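PDB 3ANP: transcriptional repressor, TetR family from Thermus thermophilus, which represses genes of fatty acid degradation, binds acyl-CoA such as lauroyl-CoA, and probably recognises DNA through a TetR-type helix-turn-helix. Local coordinates for residues Gly67-Leu75 with Val85-Leu93. Sequence-based numbering, arbitrary orientation.
Sequences GLREEVRRL and VLRHLFRVL
An antiparallel helix pair in the C-terminal, ligand-binding part of this TetR-family repressor brings Glu71 against His88 and Leu68 against Val92 and Leu93. Helices 54-77 and 82-99 are joined by a short connection. Over these segments their axes come within 10.5 Å, and their directions differ by 155°. On one flank, His88 NE2 donates to Glu71 OE2 at 2.7 Å. The bond is nearly straight, 170° at the hydrogen. The oxygen lies almost in the ring plane, but the N-H meets it from well above the carboxylate plane. Glu71 spans the gap because CG is anti to the backbone N (chi1 -179°) and the chain stays extended beyond it. Leu75 CD1 comes obliquely to the same ring, 3.4 Å from His88 CD2.

The rest is apolar. Val72 CG1 faces Val85 CG1 at 4.1 Å, while Val72 CG2 touches Leu89 CD1. Leu68 divides its branches: CD2 reaches Val92 CG1 at 3.7 Å and CD1 reaches Leu93 CD2. The side chain of Leu68 also comes to about 4 Å from the bound dodecyl-CoA. Helix 128-142 packs on Val72 through Leu131 and Ile135.

Replacing His88 by an alanine would probably leave the Glu71 carboxylate without its ring donor and open a gap beside Leu75 CD1. The contact thus pairs a largely buried leucine-valine seam with one directional polar bond at its partly exposed margin, where the carboxylate may favour a protonated imidazole, though Arg74 nearby would work against it.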
loop_
_atom_site.group_PDB
_atom_site.type_symbol
_atom_site.label_atom_id
_atom_site.label_comp_id
_atom_site.label_asym_id
_atom_site.label_seq_id
_atom_site.Cartn_x
_atom_site.Cartn_y
_atom_site.Cartn_z
ATOM N N GLY A 67 -3.563 -21.073 7.135
ATOM C CA GLY A 67 -3.124 -22.203 6.325
ATOM C C GLY A 67 -1.724 -21.925 5.798
ATOM O O GLY A 67 -0.847 -22.803 5.788
ATOM N N LEU A 68 -1.507 -20.691 5.345
ATOM C CA LEU A 68 -0.194 -20.296 4.841
ATOM C C LEU A 68 0.864 -20.378 5.945
ATOM O O LEU A 68 2.014 -20.708 5.674
ATOM C CB LEU A 68 -0.245 -18.874 4.259
ATOM C CG LEU A 68 -1.020 -18.711 2.938
ATOM C CD1 LEU A 68 -1.131 -17.232 2.571
ATOM C CD2 LEU A 68 -0.307 -19.457 1.830
ATOM N N ARG A 69 0.479 -20.071 7.184
ATOM C CA ARG A 69 1.411 -20.141 8.308
ATOM C C ARG A 69 1.847 -21.598 8.538
ATOM O O ARG A 69 3.031 -21.880 8.759
ATOM C CB ARG A 69 0.760 -19.574 9.581
ATOM C CG ARG A 69 1.645 -19.651 10.828
ATOM C CD ARG A 69 0.940 -19.082 12.072
ATOM N NE ARG A 69 0.593 -17.666 11.942
ATOM C CZ ARG A 69 -0.653 -17.191 11.919
ATOM N NH1 ARG A 69 -1.686 -18.021 12.017
ATOM N NH2 ARG A 69 -0.874 -15.882 11.805
ATOM N N GLU A 70 0.895 -22.527 8.481
ATOM C CA GLU A 70 1.221 -23.946 8.669
ATOM C C GLU A 70 2.172 -24.408 7.587
ATOM O O GLU A 70 3.117 -25.151 7.847
ATOM C CB GLU A 70 -0.024 -24.827 8.564
ATOM C CG GLU A 70 -1.071 -24.650 9.648
ATOM C CD GLU A 70 -2.165 -25.707 9.532
ATOM O OE1 GLU A 70 -1.864 -26.892 9.752
ATOM O OE2 GLU A 70 -3.311 -25.356 9.198
ATOM N N GLU A 71 1.886 -23.984 6.362
ATOM C CA GLU A 71 2.675 -24.357 5.202
ATOM C C GLU A 71 4.113 -23.841 5.334
ATOM O O GLU A 71 5.074 -24.576 5.096
ATOM C CB GLU A 71 1.994 -23.817 3.931
ATOM C CG GLU A 71 2.712 -24.149 2.621
ATOM C CD GLU A 71 1.886 -23.783 1.386
ATOM O OE1 GLU A 71 0.848 -23.097 1.528
ATOM O OE2 GLU A 71 2.274 -24.184 0.270
ATOM N N VAL A 72 4.251 -22.583 5.730
ATOM C CA VAL A 72 5.569 -21.974 5.894
ATOM C C VAL A 72 6.364 -22.674 6.995
ATOM O O VAL A 72 7.532 -23.000 6.805
ATOM C CB VAL A 72 5.433 -20.443 6.217
ATOM C CG1 VAL A 72 6.731 -19.886 6.839
ATOM C CG2 VAL A 72 5.110 -19.684 4.927
ATOM N N ARG A 73 5.735 -22.914 8.143
ATOM C CA ARG A 73 6.436 -23.574 9.242
ATOM C C ARG A 73 6.830 -24.990 8.857
ATOM O O ARG A 73 7.914 -25.465 9.203
ATOM C CB ARG A 73 5.564 -23.572 10.506
ATOM C CG ARG A 73 5.437 -22.175 11.106
ATOM C CD ARG A 73 4.499 -22.136 12.300
ATOM N NE ARG A 73 4.366 -20.774 12.824
ATOM C CZ ARG A 73 3.850 -20.479 14.014
ATOM N NH1 ARG A 73 3.417 -21.458 14.810
ATOM N NH2 ARG A 73 3.774 -19.207 14.416
ATOM N N ARG A 74 5.952 -25.651 8.113
ATOM C CA ARG A 74 6.204 -27.007 7.653
ATOM C C ARG A 74 7.436 -27.036 6.749
ATOM O O ARG A 74 8.308 -27.895 6.891
ATOM C CB ARG A 74 4.999 -27.521 6.863
ATOM C CG ARG A 74 4.921 -29.028 6.792
ATOM C CD ARG A 74 4.536 -29.514 5.412
ATOM N NE ARG A 74 3.442 -28.761 4.808
ATOM C CZ ARG A 74 3.382 -28.488 3.508
ATOM N NH1 ARG A 74 4.359 -28.910 2.710
ATOM N NH2 ARG A 74 2.363 -27.806 3.002
ATOM N N LEU A 75 7.510 -26.087 5.816
ATOM C CA LEU A 75 8.632 -26.042 4.884
ATOM C C LEU A 75 9.961 -25.765 5.575
ATOM O O LEU A 75 10.974 -26.395 5.256
ATOM C CB LEU A 75 8.359 -25.017 3.770
ATOM C CG LEU A 75 7.220 -25.420 2.807
ATOM C CD1 LEU A 75 6.900 -24.276 1.839
ATOM C CD2 LEU A 75 7.612 -26.671 2.026
ATOM N N VAL A 85 11.627 -20.412 0.724
ATOM C CA VAL A 85 10.315 -20.464 1.363
ATOM C C VAL A 85 9.615 -19.133 1.111
ATOM O O VAL A 85 8.402 -19.087 0.929
ATOM C CB VAL A 85 10.408 -20.727 2.871
ATOM C CG1 VAL A 85 8.989 -20.699 3.481
ATOM C CG2 VAL A 85 11.030 -22.099 3.110
ATOM N N LEU A 86 10.386 -18.051 1.115
ATOM C CA LEU A 86 9.842 -16.720 0.837
ATOM C C LEU A 86 9.289 -16.658 -0.583
ATOM O O LEU A 86 8.171 -16.189 -0.794
ATOM C CB LEU A 86 10.920 -15.657 0.971
ATOM C CG LEU A 86 11.208 -15.139 2.370
ATOM C CD1 LEU A 86 12.389 -14.179 2.307
ATOM C CD2 LEU A 86 9.969 -14.446 2.918
ATOM N N ARG A 87 10.084 -17.104 -1.555
ATOM C CA ARG A 87 9.648 -17.102 -2.953
ATOM C C ARG A 87 8.388 -17.940 -3.103
ATOM O O ARG A 87 7.471 -17.571 -3.835
ATOM C CB ARG A 87 10.721 -17.689 -3.884
ATOM C CG ARG A 87 11.973 -16.856 -4.061
ATOM C CD ARG A 87 12.670 -17.238 -5.365
ATOM N NE ARG A 87 13.926 -16.521 -5.551
ATOM C CZ ARG A 87 15.059 -16.820 -4.922
ATOM N NH1 ARG A 87 15.095 -17.832 -4.065
ATOM N NH2 ARG A 87 16.156 -16.108 -5.149
ATOM N N HIS A 88 8.360 -19.081 -2.423
ATOM C CA HIS A 88 7.201 -19.965 -2.479
ATOM C C HIS A 88 5.960 -19.270 -1.920
ATOM O O HIS A 88 4.878 -19.307 -2.519
ATOM C CB HIS A 88 7.467 -21.232 -1.667
ATOM C CG HIS A 88 6.276 -22.126 -1.539
ATOM N ND1 HIS A 88 5.854 -22.951 -2.559
ATOM C CD2 HIS A 88 5.405 -22.312 -0.518
ATOM C CE1 HIS A 88 4.774 -23.608 -2.172
ATOM N NE2 HIS A 88 4.481 -23.237 -0.938
ATOM N N LEU A 89 6.116 -18.640 -0.761
ATOM C CA LEU A 89 4.995 -17.961 -0.128
ATOM C C LEU A 89 4.349 -16.940 -1.053
ATOM O O LEU A 89 3.124 -16.880 -1.171
ATOM C CB LEU A 89 5.452 -17.275 1.160
ATOM C CG LEU A 89 4.435 -16.373 1.870
ATOM C CD1 LEU A 89 3.213 -17.159 2.282
ATOM C CD2 LEU A 89 5.101 -15.762 3.092
ATOM N N PHE A 90 5.166 -16.140 -1.727
ATOM C CA PHE A 90 4.603 -15.122 -2.595
ATOM C C PHE A 90 4.006 -15.715 -3.847
ATOM O O PHE A 90 3.026 -15.208 -4.364
ATOM C CB PHE A 90 5.655 -14.050 -2.879
ATOM C CG PHE A 90 5.932 -13.202 -1.681
ATOM C CD1 PHE A 90 4.965 -12.321 -1.209
ATOM C CD2 PHE A 90 7.100 -13.362 -0.952
ATOM C CE1 PHE A 90 5.156 -11.615 -0.022
ATOM C CE2 PHE A 90 7.303 -12.663 0.240
ATOM C CZ PHE A 90 6.331 -11.791 0.703
ATOM N N ARG A 91 4.582 -16.820 -4.306
ATOM C CA ARG A 91 4.053 -17.508 -5.473
ATOM C C ARG A 91 2.632 -17.996 -5.121
ATOM O O ARG A 91 1.673 -17.762 -5.859
ATOM C CB ARG A 91 4.967 -18.695 -5.817
ATOM C CG ARG A 91 5.088 -19.036 -7.288
ATOM C CD ARG A 91 6.516 -19.505 -7.597
ATOM N NE ARG A 91 6.951 -20.608 -6.731
ATOM C CZ ARG A 91 8.179 -20.740 -6.232
ATOM N NH1 ARG A 91 9.117 -19.840 -6.501
ATOM N NH2 ARG A 91 8.473 -21.778 -5.459
ATOM N N VAL A 92 2.492 -18.660 -3.980
ATOM C CA VAL A 92 1.181 -19.163 -3.571
ATOM C C VAL A 92 0.234 -18.015 -3.236
ATOM O O VAL A 92 -0.972 -18.099 -3.473
ATOM C CB VAL A 92 1.317 -20.125 -2.378
ATOM C CG1 VAL A 92 -0.040 -20.346 -1.721
ATOM C CG2 VAL A 92 1.890 -21.467 -2.879
ATOM N N LEU A 93 0.777 -16.937 -2.687
ATOM C CA LEU A 93 -0.051 -15.776 -2.376
ATOM C C LEU A 93 -0.630 -15.208 -3.672
ATOM O O LEU A 93 -1.807 -14.874 -3.740
ATOM C CB LEU A 93 0.784 -14.698 -1.682
ATOM C CG LEU A 93 0.747 -14.652 -0.156
ATOM C CD1 LEU A 93 1.715 -13.566 0.342
ATOM C CD2 LEU A 93 -0.678 -14.353 0.302
#